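Local coordinates for alpha-L-rhamnosidase (PDB 3W5M), which hydrolyses terminal non-reducing alpha-L-rhamnose residues from alpha-L-rhamnosides, including citrus flavonoids and gum arabic, and carries a calcium-dependent rhamnose-binding module, at residues S70-Y75 against Y710-V715; V750-P755 against H846-F851; P947-E952 against T969-R974. All coordinates share one frame; numbering follows the deposited sequence. Where two conformers were deposited one is given.

Interaction 1: S70-Y75 against Y710-V715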
loop_
_atom_site.group_PDB
_atom_site.type_symbol
_atom_site.label_atom_id
_atom_site.label_comp_id
_atom_site.label_asym_id
_atom_site.label_seq_id
_atom_site.Cartn_x
_atom_site.Cartn_y
_atom_site.Cartn_z
ATOM N N SER A 70 -22.068 1.286 -23.037
ATOM C CA SER A 70 -21.829 2.682 -22.649
ATOM C C SER A 70 -20.683 2.843 -21.644
ATOM O O SER A 70 -20.337 3.973 -21.215
ATOM C CB SER A 70 -23.126 3.315 -22.133
ATOM O OG SER A 70 -23.596 2.709 -20.936
ATOM N N VAL A 71 -20.056 1.720 -21.316
ATOM C CA VAL A 71 -18.998 1.681 -20.312
ATOM C C VAL A 71 -17.814 0.888 -20.851
ATOM O O VAL A 71 -17.978 -0.249 -21.358
ATOM C CB VAL A 71 -19.576 1.128 -18.973
ATOM C CG1 VAL A 71 -18.508 0.555 -18.061
ATOM C CG2 VAL A 71 -20.388 2.223 -18.264
ATOM N N LEU A 72 -16.632 1.493 -20.754
ATOM C CA LEU A 72 -15.333 0.868 -21.129
ATOM C C LEU A 72 -15.291 0.440 -22.603
ATOM O O LEU A 72 -14.842 -0.673 -22.944
ATOM C CB LEU A 72 -14.986 -0.319 -20.203
ATOM C CG LEU A 72 -14.829 0.044 -18.717
ATOM C CD1 LEU A 72 -14.704 -1.229 -17.880
ATOM C CD2 LEU A 72 -13.630 0.948 -18.541
ATOM N N VAL A 73 -15.784 1.324 -23.467
ATOM C CA VAL A 73 -15.764 1.089 -24.922
ATOM C C VAL A 73 -14.392 1.475 -25.465
ATOM O O VAL A 73 -13.963 2.636 -25.324
ATOM C CB VAL A 73 -16.878 1.886 -25.637
ATOM C CG1 VAL A 73 -16.826 1.635 -27.152
ATOM C CG2 VAL A 73 -18.232 1.556 -25.060
ATOM N N PRO A 74 -13.657 0.510 -26.065
ATOM C CA PRO A 74 -12.293 0.833 -26.510
ATOM C C PRO A 74 -12.241 1.748 -27.707
ATOM O O PRO A 74 -12.968 1.552 -28.705
ATOM C CB PRO A 74 -11.671 -0.526 -26.879
ATOM C CG PRO A 74 -12.793 -1.497 -26.902
ATOM C CD PRO A 74 -13.987 -0.924 -26.218
ATOM N N TYR A 75 -11.391 2.759 -27.602
ATOM C CA TYR A 75 -10.982 3.532 -28.777
ATOM C C TYR A 75 -10.636 2.593 -29.925
ATOM O O TYR A 75 -9.856 1.655 -29.745
ATOM C CB TYR A 75 -9.783 4.385 -28.439
ATOM C CG TYR A 75 -9.193 5.104 -29.641
ATOM C CD1 TYR A 75 -9.796 6.251 -30.156
ATOM C CD2 TYR A 75 -8.030 4.627 -30.259
ATOM C CE1 TYR A 75 -9.254 6.908 -31.255
ATOM C CE2 TYR A 75 -7.477 5.272 -31.365
ATOM C CZ TYR A 75 -8.088 6.411 -31.857
ATOM O OH TYR A 75 -7.543 7.057 -32.940
ATOM N N TYR A 710 -17.247 -4.028 -11.955
ATOM C CA TYR A 710 -17.035 -3.008 -12.996
ATOM C C TYR A 710 -17.446 -3.493 -14.386
ATOM O O TYR A 710 -17.632 -2.684 -15.291
ATOM C CB TYR A 710 -15.593 -2.469 -13.014
ATOM C CG TYR A 710 -15.196 -1.915 -11.675
ATOM C CD1 TYR A 710 -15.775 -0.738 -11.190
ATOM C CD2 TYR A 710 -14.249 -2.568 -10.883
ATOM C CE1 TYR A 710 -15.423 -0.234 -9.942
ATOM C CE2 TYR A 710 -13.896 -2.076 -9.634
ATOM C CZ TYR A 710 -14.477 -0.903 -9.166
ATOM O OH TYR A 710 -14.130 -0.430 -7.891
ATOM N N GLY A 711 -17.608 -4.804 -14.551
ATOM C CA GLY A 711 -17.900 -5.330 -15.885
ATOM C C GLY A 711 -16.681 -5.228 -16.781
ATOM O O GLY A 711 -16.817 -5.237 -18.013
ATOM N N ASP A 712 -15.487 -5.149 -16.174
ATOM C CA ASP A 712 -14.237 -4.941 -16.904
ATOM C C ASP A 712 -13.770 -6.213 -17.606
ATOM O O ASP A 712 -13.118 -7.057 -16.973
ATOM C CB ASP A 712 -13.141 -4.470 -15.929
ATOM C CG ASP A 712 -11.911 -3.945 -16.630
ATOM O OD1 ASP A 712 -11.474 -4.536 -17.640
ATOM O OD2 ASP A 712 -11.352 -2.920 -16.154
ATOM N N ARG A 713 -14.076 -6.346 -18.905
ATOM C CA ARG A 713 -13.711 -7.565 -19.650
ATOM C C ARG A 713 -12.219 -7.644 -19.893
ATOM O O ARG A 713 -11.676 -8.719 -19.982
ATOM C CB ARG A 713 -14.486 -7.707 -20.996
ATOM C CG ARG A 713 -16.003 -7.823 -20.799
ATOM C CD ARG A 713 -16.799 -7.789 -22.103
ATOM N NE ARG A 713 -16.908 -9.107 -22.739
ATOM C CZ ARG A 713 -16.182 -9.501 -23.787
ATOM N NH1 ARG A 713 -15.281 -8.694 -24.317
ATOM N NH2 ARG A 713 -16.347 -10.707 -24.301
ATOM N N GLN A 714 -11.535 -6.506 -19.980
ATOM C CA GLN A 714 -10.107 -6.539 -20.239
ATOM C C GLN A 714 -9.319 -7.187 -19.092
ATOM O O GLN A 714 -8.321 -7.872 -19.328
ATOM C CB GLN A 714 -9.576 -5.137 -20.522
ATOM C CG GLN A 714 -8.093 -5.079 -20.805
ATOM C CD GLN A 714 -7.680 -3.685 -21.245
ATOM O OE1 GLN A 714 -7.872 -3.321 -22.404
ATOM N NE2 GLN A 714 -7.123 -2.892 -20.320
ATOM N N VAL A 715 -9.786 -6.973 -17.869
ATOM C CA VAL A 715 -9.149 -7.569 -16.698
ATOM C C VAL A 715 -9.204 -9.108 -16.806
ATOM O O VAL A 715 -8.239 -9.776 -16.464
ATOM C CB VAL A 715 -9.823 -7.083 -15.403
ATOM C CG1 VAL A 715 -9.396 -7.920 -14.225
ATOM C CG2 VAL A 715 -9.416 -5.632 -15.137
#
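The carboxylate of Asp712 takes a methyl of Leu72 over one of its faces and a backbone N-H on the other side. Leu72 CD1 sits above the group, 4.1 Å from Asp712 CG, and the same methyl is 3.9 Å from Asp712 CA, while the two side chains cross at about a right angle. From beyond the opposite face, Val715 N donates to Asp712 OD1 at 3.0 Å, tilted 49° out of the carboxylate plane. This bond makes Asp712 the N-cap of helix 713-732, and it is allowed by a CG anti to the backbone N (chi1 -167°), which turns the carboxylate back over the first turn. The carboxylate oxygens are shared further: OD1 forms a salt bridge with Arg26, and OD2 is hydrogen-bonded to Tyr13 OH. Leu72 CD1 also passes 4.2 Å from Tyr710 O, where helix 698-710 ends and Gly711 turns the chain with positive phi. Leu72 itself belongs to a G1 beta bulge, paired with Val73 opposite Leu27. The contact thus joins the N-terminal domain to the link between two helices of the (alpha/alpha)6-barrel. Its direct interface is purely van der Waals, but the cation and helix start converging on Asp712 would probably favour its charged form, while Leu72 meets the carboxylate through a methyl alone.

Interaction 2: V750-P755 against H846-F851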
loop_
_atom_site.group_PDB
_atom_site.type_symbol
_atom_site.label_atom_id
_atom_site.label_comp_id
_atom_site.label_asym_id
_atom_site.label_seq_id
_atom_site.Cartn_x
_atom_site.Cartn_y
_atom_site.Cartn_z
ATOM N N VAL A 750 -10.940 -18.648 15.420
ATOM C CA VAL A 750 -11.058 -18.674 16.894
ATOM C C VAL A 750 -11.193 -20.121 17.380
ATOM O O VAL A 750 -12.312 -20.609 17.562
ATOM C CB VAL A 750 -12.282 -17.870 17.405
ATOM C CG1 VAL A 750 -12.145 -17.576 18.904
ATOM C CG2 VAL A 750 -12.461 -16.571 16.635
ATOM N N SER A 751 -10.044 -20.768 17.585
ATOM C CA SER A 751 -9.961 -22.165 18.037
ATOM C C SER A 751 -10.982 -23.086 17.354
ATOM O O SER A 751 -11.781 -23.766 18.013
ATOM C CB SER A 751 -10.066 -22.265 19.565
ATOM O OG SER A 751 -9.846 -23.603 19.988
ATOM N N ASP A 752 -10.947 -23.095 16.024
ATOM C CA ASP A 752 -11.862 -23.895 15.211
ATOM C C ASP A 752 -11.101 -24.112 13.907
ATOM O O ASP A 752 -11.423 -23.492 12.889
ATOM C CB ASP A 752 -13.166 -23.112 14.985
ATOM C CG ASP A 752 -14.365 -24.001 14.602
ATOM O OD1 ASP A 752 -14.350 -25.217 14.888
ATOM O OD2 ASP A 752 -15.353 -23.459 14.035
ATOM N N GLU A 753 -10.072 -24.960 13.964
ATOM C CA GLU A 753 -9.127 -25.145 12.863
ATOM C C GLU A 753 -9.590 -26.125 11.771
ATOM O O GLU A 753 -9.633 -27.334 11.985
ATOM C CB GLU A 753 -7.757 -25.569 13.406
ATOM C CG GLU A 753 -6.686 -25.818 12.341
ATOM C CD GLU A 753 -5.970 -24.545 11.877
ATOM O OE1 GLU A 753 -6.092 -23.490 12.552
ATOM O OE2 GLU A 753 -5.279 -24.600 10.829
ATOM N N THR A 754 -9.914 -25.593 10.596
ATOM C CA THR A 754 -10.284 -26.420 9.443
ATOM C C THR A 754 -9.068 -27.110 8.852
ATOM O O THR A 754 -8.035 -26.460 8.603
ATOM C CB THR A 754 -10.958 -25.580 8.332
ATOM O OG1 THR A 754 -12.005 -24.786 8.897
ATOM C CG2 THR A 754 -11.534 -26.481 7.202
ATOM N N PRO A 755 -9.173 -28.440 8.602
ATOM C CA PRO A 755 -8.137 -29.206 7.915
ATOM C C PRO A 755 -7.728 -28.550 6.594
ATOM O O PRO A 755 -8.579 -28.199 5.779
ATOM C CB PRO A 755 -8.799 -30.563 7.656
ATOM C CG PRO A 755 -9.827 -30.680 8.726
ATOM C CD PRO A 755 -10.321 -29.284 8.998
ATOM N N HIS A 846 -21.766 -16.817 18.351
ATOM C CA HIS A 846 -20.529 -16.150 17.923
ATOM C C HIS A 846 -19.932 -16.906 16.751
ATOM O O HIS A 846 -20.011 -18.130 16.673
ATOM C CB HIS A 846 -19.463 -16.084 19.038
ATOM C CG HIS A 846 -19.832 -15.209 20.199
ATOM N ND1 HIS A 846 -20.643 -15.641 21.227
ATOM C CD2 HIS A 846 -19.479 -13.938 20.510
ATOM C CE1 HIS A 846 -20.793 -14.667 22.107
ATOM N NE2 HIS A 846 -20.093 -13.623 21.700
ATOM N N LEU A 847 -19.312 -16.164 15.842
ATOM C CA LEU A 847 -18.560 -16.774 14.768
ATOM C C LEU A 847 -17.292 -17.444 15.297
ATOM O O LEU A 847 -16.845 -17.160 16.400
ATOM C CB LEU A 847 -18.205 -15.710 13.705
ATOM C CG LEU A 847 -17.324 -14.515 14.094
ATOM C CD1 LEU A 847 -15.842 -14.903 14.142
ATOM C CD2 LEU A 847 -17.556 -13.400 13.093
ATOM N N SER A 848 -16.695 -18.312 14.501
ATOM C CA SER A 848 -15.412 -18.879 14.860
ATOM C C SER A 848 -14.447 -18.854 13.679
ATOM O O SER A 848 -13.340 -19.392 13.741
ATOM C CB SER A 848 -15.596 -20.312 15.350
ATOM O OG SER A 848 -15.865 -21.128 14.235
ATOM N N THR A 849 -14.869 -18.212 12.603
ATOM C CA THR A 849 -14.133 -18.271 11.334
ATOM C C THR A 849 -12.883 -17.380 11.321
ATOM O O THR A 849 -12.900 -16.302 11.928
ATOM C CB THR A 849 -15.054 -17.820 10.180
ATOM O OG1 THR A 849 -15.707 -16.594 10.539
ATOM C CG2 THR A 849 -16.149 -18.866 9.968
ATOM N N GLY A 850 -11.860 -17.809 10.588
ATOM C CA GLY A 850 -10.657 -16.985 10.273
ATOM C C GLY A 850 -10.746 -16.203 8.950
ATOM O O GLY A 850 -11.842 -15.871 8.496
ATOM N N PHE A 851 -9.585 -15.927 8.341
ATOM C CA PHE A 851 -9.498 -15.109 7.120
ATOM C C PHE A 851 -10.315 -15.587 5.943
ATOM O O PHE A 851 -10.920 -14.770 5.254
ATOM C CB PHE A 851 -8.036 -14.948 6.659
ATOM C CG PHE A 851 -7.305 -13.831 7.369
ATOM C CD1 PHE A 851 -7.654 -13.458 8.671
ATOM C CD2 PHE A 851 -6.282 -13.153 6.737
ATOM C CE1 PHE A 851 -6.995 -12.423 9.334
ATOM C CE2 PHE A 851 -5.605 -12.118 7.389
ATOM C CZ PHE A 851 -5.960 -11.758 8.694
#
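Leu847 makes the first and looser touch, its carbonyl O lying 4.4 Å from Val750 CG2. Ser848 then carries the contact with both backbone and side chain. Its carbonyl O accepts from Val750 N at 3.0 Å with an N-H...O angle of 157°, and Val750 CB rests 4.1 Å from the same Ser848 O. The hydroxyl reaches a later residue of the partner loop: with OG between the backbone N and carbonyl carbon (chi1 74°), it donates to Asp752 OD2. The modelled OG to OD2 separation of 2.4 Å is very short, so its exact length is doubtful. Ser848 CB packs alongside, 3.7 Å from Asp752 CB. Beyond it the chain moves off: Thr849 O receives the indole N-H of Trp897, and Gly850 N donates to Asp746, just upstream of 750-755. Gln812, at the start of helix 812-820, completes the arrangement, its OE1 taking Ser848 N and its own N giving to Asp752 OD2. Two inter-helix loops of the (alpha/alpha)6-barrel are therefore pinned to each other and to a third element. With the Gln812 N-H donating to OD2, the Asp752 carboxylate is probably the anion, though the too-short contact to Ser848 leaves the detail there doubtful.

Interaction 3: P947-E952 against T969-R974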
loop_
_atom_site.group_PDB
_atom_site.type_symbol
_atom_site.label_atom_id
_atom_site.label_comp_id
_atom_site.label_asym_id
_atom_site.label_seq_id
_atom_site.Cartn_x
_atom_site.Cartn_y
_atom_site.Cartn_z
ATOM N N PRO A 947 -33.127 -5.343 -0.184
ATOM C CA PRO A 947 -32.895 -5.045 1.228
ATOM C C PRO A 947 -33.614 -6.087 2.081
ATOM O O PRO A 947 -34.779 -6.418 1.804
ATOM C CB PRO A 947 -33.534 -3.664 1.413
ATOM C CG PRO A 947 -34.500 -3.512 0.278
ATOM C CD PRO A 947 -33.866 -4.253 -0.853
ATOM N N ARG A 948 -32.918 -6.619 3.081
ATOM C CA ARG A 948 -33.520 -7.562 3.994
ATOM C C ARG A 948 -33.474 -7.013 5.413
ATOM O O ARG A 948 -32.517 -7.294 6.135
ATOM C CB ARG A 948 -32.787 -8.899 3.924
ATOM C CG ARG A 948 -32.730 -9.528 2.544
ATOM C CD ARG A 948 -31.569 -10.482 2.497
ATOM N NE ARG A 948 -31.579 -11.407 1.362
ATOM C CZ ARG A 948 -32.214 -12.574 1.355
ATOM N NH1 ARG A 948 -32.933 -12.947 2.403
ATOM N NH2 ARG A 948 -32.133 -13.370 0.302
ATOM N N PRO A 949 -34.509 -6.252 5.825
ATOM C CA PRO A 949 -34.580 -5.739 7.196
ATOM C C PRO A 949 -34.488 -6.883 8.196
ATOM O O PRO A 949 -34.821 -8.030 7.866
ATOM C CB PRO A 949 -35.961 -5.078 7.261
ATOM C CG PRO A 949 -36.334 -4.820 5.839
ATOM C CD PRO A 949 -35.759 -5.981 5.092
ATOM N N GLY A 950 -34.003 -6.576 9.398
ATOM C CA GLY A 950 -33.632 -7.601 10.367
ATOM C C GLY A 950 -32.824 -6.940 11.465
ATOM O O GLY A 950 -32.558 -5.722 11.403
ATOM N N GLY A 951 -32.430 -7.725 12.467
ATOM C CA GLY A 951 -31.701 -7.185 13.623
ATOM C C GLY A 951 -32.303 -5.880 14.103
ATOM O O GLY A 951 -33.515 -5.775 14.265
ATOM N N GLU A 952 -31.469 -4.857 14.266
ATOM C CA GLU A 952 -31.911 -3.594 14.825
ATOM C C GLU A 952 -32.070 -2.567 13.734
ATOM O O GLU A 952 -32.277 -1.382 14.022
ATOM C CB GLU A 952 -30.900 -3.061 15.853
ATOM C CG GLU A 952 -30.185 -4.115 16.684
ATOM C CD GLU A 952 -29.108 -3.535 17.606
ATOM O OE1 GLU A 952 -29.013 -2.293 17.751
ATOM O OE2 GLU A 952 -28.348 -4.338 18.185
ATOM N N THR A 969 -30.333 3.762 -2.844
ATOM C CA THR A 969 -31.453 3.145 -2.130
ATOM C C THR A 969 -31.728 3.909 -0.836
ATOM O O THR A 969 -30.832 4.521 -0.261
ATOM C CB THR A 969 -31.226 1.661 -1.757
ATOM O OG1 THR A 969 -30.071 1.537 -0.908
ATOM C CG2 THR A 969 -31.069 0.784 -2.987
ATOM N N ARG A 970 -32.992 3.895 -0.411
ATOM C CA ARG A 970 -33.389 4.445 0.869
ATOM C C ARG A 970 -34.652 3.713 1.275
ATOM O O ARG A 970 -35.653 3.767 0.556
ATOM C CB ARG A 970 -33.668 5.931 0.769
ATOM C CG ARG A 970 -34.045 6.532 2.112
ATOM C CD ARG A 970 -34.013 8.044 2.059
ATOM N NE ARG A 970 -34.892 8.630 3.066
ATOM C CZ ARG A 970 -35.451 9.836 2.969
ATOM N NH1 ARG A 970 -35.233 10.603 1.901
ATOM N NH2 ARG A 970 -36.242 10.277 3.938
ATOM N N TRP A 971 -34.600 3.018 2.401
ATOM C CA TRP A 971 -35.777 2.316 2.895
ATOM C C TRP A 971 -36.009 2.553 4.380
ATOM O O TRP A 971 -35.072 2.845 5.136
ATOM C CB TRP A 971 -35.730 0.820 2.569
ATOM C CG TRP A 971 -34.604 0.028 3.172
ATOM C CD1 TRP A 971 -33.412 -0.282 2.575
ATOM C CD2 TRP A 971 -34.580 -0.601 4.460
ATOM N NE1 TRP A 971 -32.641 -1.049 3.417
ATOM C CE2 TRP A 971 -33.337 -1.265 4.578
ATOM C CE3 TRP A 971 -35.488 -0.668 5.532
ATOM C CZ2 TRP A 971 -32.969 -1.978 5.731
ATOM C CZ3 TRP A 971 -35.119 -1.385 6.680
ATOM C CH2 TRP A 971 -33.869 -2.021 6.764
ATOM N N GLN A 972 -37.276 2.426 4.783
ATOM C CA GLN A 972 -37.695 2.672 6.161
ATOM C C GLN A 972 -38.844 1.738 6.507
ATOM O O GLN A 972 -39.791 1.607 5.722
ATOM C CB GLN A 972 -38.139 4.118 6.311
ATOM C CG GLN A 972 -38.540 4.522 7.721
ATOM C CD GLN A 972 -38.747 6.025 7.849
ATOM O OE1 GLN A 972 -38.745 6.757 6.853
ATOM N NE2 GLN A 972 -38.930 6.492 9.076
ATOM N N GLN A 973 -38.726 1.068 7.652
ATOM C CA GLN A 973 -39.852 0.377 8.305
ATOM C C GLN A 973 -40.423 1.257 9.410
ATOM O O GLN A 973 -39.700 1.617 10.355
ATOM C CB GLN A 973 -39.395 -0.911 8.954
ATOM C CG GLN A 973 -39.167 -2.054 8.002
ATOM C CD GLN A 973 -38.952 -3.355 8.740
ATOM O OE1 GLN A 973 -38.230 -3.407 9.737
ATOM N NE2 GLN A 973 -39.576 -4.413 8.256
ATOM N N ARG A 974 -41.706 1.608 9.303
ATOM C CA ARG A 974 -42.376 2.319 10.384
ATOM C C ARG A 974 -43.861 2.018 10.452
ATOM O O ARG A 974 -44.501 1.749 9.433
ATOM C CB ARG A 974 -42.120 3.817 10.315
ATOM C CG ARG A 974 -41.792 4.406 11.678
ATOM C CD ARG A 974 -41.115 5.764 11.558
ATOM N NE ARG A 974 -41.747 6.584 10.523
ATOM C CZ ARG A 974 -42.888 7.257 10.679
ATOM N NH1 ARG A 974 -43.540 7.228 11.839
ATOM N NH2 ARG A 974 -43.381 7.962 9.667
#
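Pro947 and Pro949 run alongside Trp971 and Gln973 in the same chain direction, with CA atoms 8.1 Å apart for Pro947 and Trp971, a spacing bridged by side chains without a hydrogen bond across. Both proline rings lie over one face of the indole. Pro947 CB stands 3.8 Å from the centroid of the five-membered ring of Trp971, 29° off its normal; Pro949 CG is 4.1 Å from the centroid of the six-membered ring, 26° off. These are two CH-pi contacts, each ring of the tryptophan serving one proline. A chi1 of 62° sets Trp971 CG between its own backbone N and carbonyl carbon, swinging the indole across to the loop; NE1 donates to Ile930 O, after helix 923-929. With an alanine here, both prolines would probably face a gap and Ile930 O lose this donor. Further along the strand, the extended Gln973 brings its amide against Pro949, with OE1 3.8 Å from Pro949 CB, and Phe978 of the adjacent strand touches both residues. Segment 947-952 belongs to the crossing from strand 942-945 of one sheet to strand 955-962 of the other, so the stack fastens an inter-sheet connection onto the six-stranded sheet of the C-terminal beta-sandwich domain.

The three contacts follow one another along the chain and do not touch. Centres of interactions 1 and 2 are 38 Å apart, those of 1 and 3 are 34 Å, and those of 2 and 3 are 30 Å, with nearest atoms still about 13 Å apart in the last pair. Helix 713-732 connects the first two: interaction 1 meets its start, and segment 750-755 lies in the loop that follows it. One side of interaction 3 lies on strand 965-974, and the turn leading into that strand, at Leu963 and His964, touches Val71 of interaction 1. Together they illustrate a modular enzyme: one contact between domains, one within the catalytic barrel, one within the C-terminal sandwich.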